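PDB 2DUR: vesicular integral-membrane protein VIP36 from Canis lupus familiaris, which acts as a lectin of the early secretory pathway that binds high-mannose glycans and takes part in the transport and sorting of glycoproteins carrying them. Local coordinates for residues P44-R47 with S48-G51; M132-N135 with G136-Y140. One frame throughout, in Å; residues are numbered along the deposited sequence. Where two conformers were deposited one is given.

Interaction 1. Residues P44-R47 with S48-G51; sequences PDER and SKEG. With MAN (alpha-D-mannopyranose), chain C.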
loop_
_atom_site.group_PDB
_atom_site.type_symbol
_atom_site.label_atom_id
_atom_site.label_comp_id
_atom_site.label_asym_id
_atom_site.label_seq_id
_atom_site.Cartn_x
_atom_site.Cartn_y
_atom_site.Cartn_z
ATOM N N PRO A 44 -14.697 -7.693 4.717
ATOM C CA PRO A 44 -16.044 -7.414 4.282
ATOM C C PRO A 44 -16.518 -6.124 4.943
ATOM O O PRO A 44 -15.803 -5.528 5.783
ATOM C CB PRO A 44 -16.828 -8.578 4.861
ATOM C CG PRO A 44 -16.107 -8.886 6.162
ATOM C CD PRO A 44 -14.668 -8.604 5.882
ATOM N N ASP A 45 -17.736 -5.711 4.591
ATOM C CA ASP A 45 -18.371 -4.524 5.129
ATOM C C ASP A 45 -18.984 -4.890 6.482
ATOM O O ASP A 45 -20.198 -4.786 6.696
ATOM C CB ASP A 45 -19.426 -4.001 4.118
ATOM C CG ASP A 45 -19.940 -2.616 4.420
ATOM O OD1 ASP A 45 -19.497 -1.961 5.394
ATOM O OD2 ASP A 45 -20.830 -2.148 3.640
ATOM N N GLU A 46 -18.120 -5.360 7.375
ATOM C CA GLU A 46 -18.516 -5.755 8.727
ATOM C C GLU A 46 -17.514 -5.157 9.700
ATOM O O GLU A 46 -16.382 -4.816 9.313
ATOM C CB GLU A 46 -18.500 -7.276 8.844
ATOM C CG GLU A 46 -19.574 -7.923 7.962
ATOM C CD GLU A 46 -19.462 -9.430 7.858
ATOM O OE1 GLU A 46 -18.707 -10.061 8.633
ATOM O OE2 GLU A 46 -20.153 -9.990 6.975
ATOM N N ARG A 47 -17.928 -5.065 10.963
ATOM C CA ARG A 47 -17.133 -4.362 11.966
ATOM C C ARG A 47 -16.010 -5.231 12.518
ATOM O O ARG A 47 -16.084 -6.465 12.500
ATOM C CB ARG A 47 -18.065 -3.865 13.082
ATOM C CG ARG A 47 -18.982 -2.776 12.591
ATOM C CD ARG A 47 -19.918 -2.255 13.652
ATOM N NE ARG A 47 -20.740 -3.337 14.163
ATOM C CZ ARG A 47 -21.620 -3.184 15.146
ATOM N NH1 ARG A 47 -21.800 -1.996 15.699
ATOM N NH2 ARG A 47 -22.315 -4.226 15.560
ATOM N N SER A 48 -14.964 -4.554 12.998
ATOM C CA SER A 48 -13.858 -5.191 13.717
ATOM C C SER A 48 -13.203 -6.328 12.942
ATOM O O SER A 48 -13.060 -7.450 13.445
ATOM C CB SER A 48 -14.319 -5.649 15.116
ATOM O OG SER A 48 -14.724 -4.511 15.862
ATOM N N LYS A 49 -12.777 -6.018 11.711
ATOM C CA LYS A 49 -12.060 -6.973 10.859
ATOM C C LYS A 49 -10.671 -6.435 10.519
ATOM O O LYS A 49 -10.477 -5.220 10.416
ATOM C CB LYS A 49 -12.812 -7.226 9.544
ATOM C CG LYS A 49 -14.267 -7.709 9.717
ATOM C CD LYS A 49 -14.318 -9.169 10.126
ATOM C CE LYS A 49 -15.759 -9.587 10.399
ATOM N NZ LYS A 49 -15.817 -10.878 11.122
ATOM N N GLU A 50 -9.724 -7.352 10.375
ATOM C CA GLU A 50 -8.380 -7.009 9.901
ATOM C C GLU A 50 -7.887 -8.117 9.005
ATOM O O GLU A 50 -7.864 -9.286 9.402
ATOM C CB GLU A 50 -7.438 -6.802 11.088
ATOM C CG GLU A 50 -7.764 -5.487 11.801
ATOM C CD GLU A 50 -7.065 -5.271 13.131
ATOM O OE1 GLU A 50 -6.398 -6.183 13.666
ATOM O OE2 GLU A 50 -7.222 -4.150 13.657
ATOM N N GLY A 51 -7.496 -7.755 7.776
ATOM C CA GLY A 51 -7.042 -8.788 6.832
ATOM C C GLY A 51 -5.830 -8.290 6.084
ATOM O O GLY A 51 -5.678 -7.088 5.903
HETATM C C1 MAN C . -11.118 0.434 17.552
HETATM C C2 MAN C . -10.037 -0.556 17.147
HETATM C C3 MAN C . -10.665 -1.624 16.255
HETATM C C4 MAN C . -11.887 -2.254 16.928
HETATM C C5 MAN C . -12.869 -1.185 17.431
HETATM C C6 MAN C . -13.997 -1.769 18.287
HETATM O O2 MAN C . -9.513 -1.118 18.335
HETATM O O3 MAN C . -9.695 -2.592 15.941
HETATM O O4 MAN C . -12.512 -3.106 16.009
HETATM O O5 MAN C . -12.159 -0.258 18.229
HETATM O O6 MAN C . -14.768 -0.729 18.892
HETATM O O HOH W 1 -18.796 -10.487 11.505
#
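The loop that carries Glu46 and Lys49 runs from strand 40-43 into strand 49-55 and borders the mannose pocket of this L-type lectin domain. Lys49 folds back over the loop. Lys49 CG lies 3.5 Å from Arg47 O and 4.0 Å from Pro44 CD. A bend at chi2 (-76°) then turns the rest of the chain toward Glu46. The side chains of Pro44 and Lys49 cross at about a right angle. Further out, Lys49 CE passes 3.5 Å from Glu46 OE1. The salt bridge between Glu46 OE1 and Lys49 NZ is long, at 3.9 Å. A water fills in between the charges: it donates to Glu46 OE1 at 2.9 Å and accepts from Lys49 NZ at 3.0 Å. The pairing is thus partly solvent-mediated. Before it, Asp45 centres an inverse gamma turn, closed by Glu46 N to Pro44 O at 2.8 Å. Ser48 puts its hydroxyl against the sugar. Ser48 OG makes a short hydrogen bond of 2.6 Å to O4 of the mannose. Asp213 bonds the same sugar. Thr211 OG1 bonds Glu46 O and Lys49 N, and Asp45 is held by Ser215 and Thr75. The loop passes from the sheet holding strand 40-43 to the other sheet of the sandwich, where strand 49-55 lies between strands 27-31 and 204-211.

Interaction 2. Residues M132-N135 with G136-Y140; sequences MVNN and GSLSY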
loop_
_atom_site.group_PDB
_atom_site.type_symbol
_atom_site.label_atom_id
_atom_site.label_comp_id
_atom_site.label_asym_id
_atom_site.label_seq_id
_atom_site.Cartn_x
_atom_site.Cartn_y
_atom_site.Cartn_z
ATOM N N MET A 132 4.316 7.044 4.681
ATOM C CA MET A 132 5.060 7.047 5.939
ATOM C C MET A 132 6.269 6.145 5.761
ATOM O O MET A 132 6.154 5.068 5.185
ATOM C CB MET A 132 4.150 6.555 7.081
ATOM C CG MET A 132 4.884 6.421 8.425
ATOM S SD MET A 132 3.621 6.003 9.652
ATOM C CE MET A 132 4.685 5.757 11.079
ATOM N N VAL A 133 7.424 6.601 6.233
ATOM C CA VAL A 133 8.649 5.791 6.203
ATOM C C VAL A 133 9.086 5.603 7.643
ATOM O O VAL A 133 9.100 6.563 8.402
ATOM C CB VAL A 133 9.748 6.478 5.392
ATOM C CG1 VAL A 133 11.100 5.780 5.556
ATOM C CG2 VAL A 133 9.321 6.505 3.912
ATOM N N ASN A 134 9.431 4.366 7.987
ATOM C CA ASN A 134 9.653 4.013 9.410
ATOM C C ASN A 134 10.837 3.099 9.553
ATOM O O ASN A 134 11.081 2.247 8.686
ATOM C CB ASN A 134 8.379 3.302 9.903
ATOM C CG ASN A 134 8.176 3.379 11.426
ATOM O OD1 ASN A 134 9.083 3.736 12.178
ATOM N ND2 ASN A 134 6.970 3.038 11.863
ATOM N N ASN A 135 11.548 3.315 10.673
ATOM C CA ASN A 135 12.758 2.589 11.065
ATOM C C ASN A 135 12.494 1.688 12.270
ATOM O O ASN A 135 13.451 1.199 12.862
ATOM C CB ASN A 135 13.917 3.578 11.414
ATOM C CG ASN A 135 13.632 4.457 12.675
ATOM O OD1 ASN A 135 12.464 4.662 13.063
ATOM N ND2 ASN A 135 14.723 4.984 13.314
ATOM N N GLY A 136 11.213 1.486 12.620
ATOM C CA GLY A 136 10.842 0.761 13.827
ATOM C C GLY A 136 10.433 1.641 14.984
ATOM O O GLY A 136 9.695 1.180 15.852
ATOM N N SER A 137 10.875 2.900 15.008
ATOM C CA SER A 137 10.645 3.783 16.160
ATOM C C SER A 137 9.286 4.484 16.152
ATOM O O SER A 137 8.761 4.879 17.196
ATOM C CB SER A 137 11.777 4.830 16.275
ATOM O OG SER A 137 13.040 4.213 16.509
ATOM N N LEU A 138 8.703 4.668 14.967
ATOM C CA LEU A 138 7.506 5.484 14.876
ATOM C C LEU A 138 6.225 4.671 15.042
ATOM O O LEU A 138 6.102 3.535 14.553
ATOM C CB LEU A 138 7.471 6.216 13.510
ATOM C CG LEU A 138 8.776 6.963 13.173
ATOM C CD1 LEU A 138 8.553 7.685 11.844
ATOM C CD2 LEU A 138 9.134 7.956 14.265
ATOM N N SER A 139 5.249 5.283 15.693
ATOM C CA SER A 139 3.940 4.709 15.811
ATOM C C SER A 139 2.982 5.563 14.964
ATOM O O SER A 139 3.000 6.792 15.036
ATOM C CB SER A 139 3.474 4.727 17.275
ATOM O OG SER A 139 2.099 4.382 17.370
ATOM N N TYR A 140 2.132 4.899 14.187
ATOM C CA TYR A 140 1.072 5.580 13.467
ATOM C C TYR A 140 -0.029 5.915 14.461
ATOM O O TYR A 140 -0.612 5.010 15.071
ATOM C CB TYR A 140 0.554 4.655 12.369
ATOM C CG TYR A 140 -0.672 5.163 11.659
ATOM C CD1 TYR A 140 -0.560 6.155 10.667
ATOM C CD2 TYR A 140 -1.933 4.628 11.944
ATOM C CE1 TYR A 140 -1.676 6.608 9.992
ATOM C CE2 TYR A 140 -3.066 5.076 11.278
ATOM C CZ TYR A 140 -2.932 6.061 10.310
ATOM O OH TYR A 140 -4.020 6.545 9.630
HETATM O O HOH W 2 14.104 1.819 15.652
#
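Asn134 grips the backbone of Leu138 with both ends of its amide, just where strand 128-135 gives way to a loop. From CB the chain runs to CG, anti to the backbone N (chi1 -156°), and Asn134 CG rests 3.6 Å from Leu138 CB. Asn134 OD1 accepts from Leu138 N at 3.0 Å, in the carbonyl plane and on a lone pair. Asn134 OD1 also takes a weak bond from Gly136 N at 3.1 Å. Asn134 ND2 donates to Leu138 O at 2.9 Å and nearly straight (164°). Leu138 O lies close to the amide plane of Asn134, but ND2 sits above the carbonyl plane of Leu138. Further back along the strand, Met132 reaches out fully extended, and Met132 CE packs 3.7 Å from Leu138 CB. Met132 SD lies at the edge of the Tyr140 ring, 4.3 Å from Tyr140 CD1. At the bend, Asn135 OD1 accepts from Ser137 N at 3.1 Å. Both residues have two conformers, so this bond is less certain. Asn135 is an N-glycosylation site, with Ser137 completing the Asn-Gly-Ser sequon, but no glycan is present here. The opposite roles of OD1 and ND2 settle which end of the Asn134 amide is which and hold it against rotation.

In the fold
Both interactions are local turns at strand ends of one L-type lectin sandwich. Interaction 1 comes first along the chain. The centres of interactions 1 and 2 are 24 Å apart, the nearest atoms of the two are about 10 Å apart, and they do not touch. Strands 49-55 and 128-135 belong to the same seven-stranded antiparallel sheet, with 204-211, 84-90 and 109-114 between them. Both turns lie near the carbohydrate and calcium site. Interaction 1 supplies Ser48 and Glu50 to the glycan pocket directly. Interaction 2 supplies no known calcium or sugar ligand and only neighbours them: Tyr140 touches Asp114, a calcium ligand, and lies close to His142 of the glycan pocket.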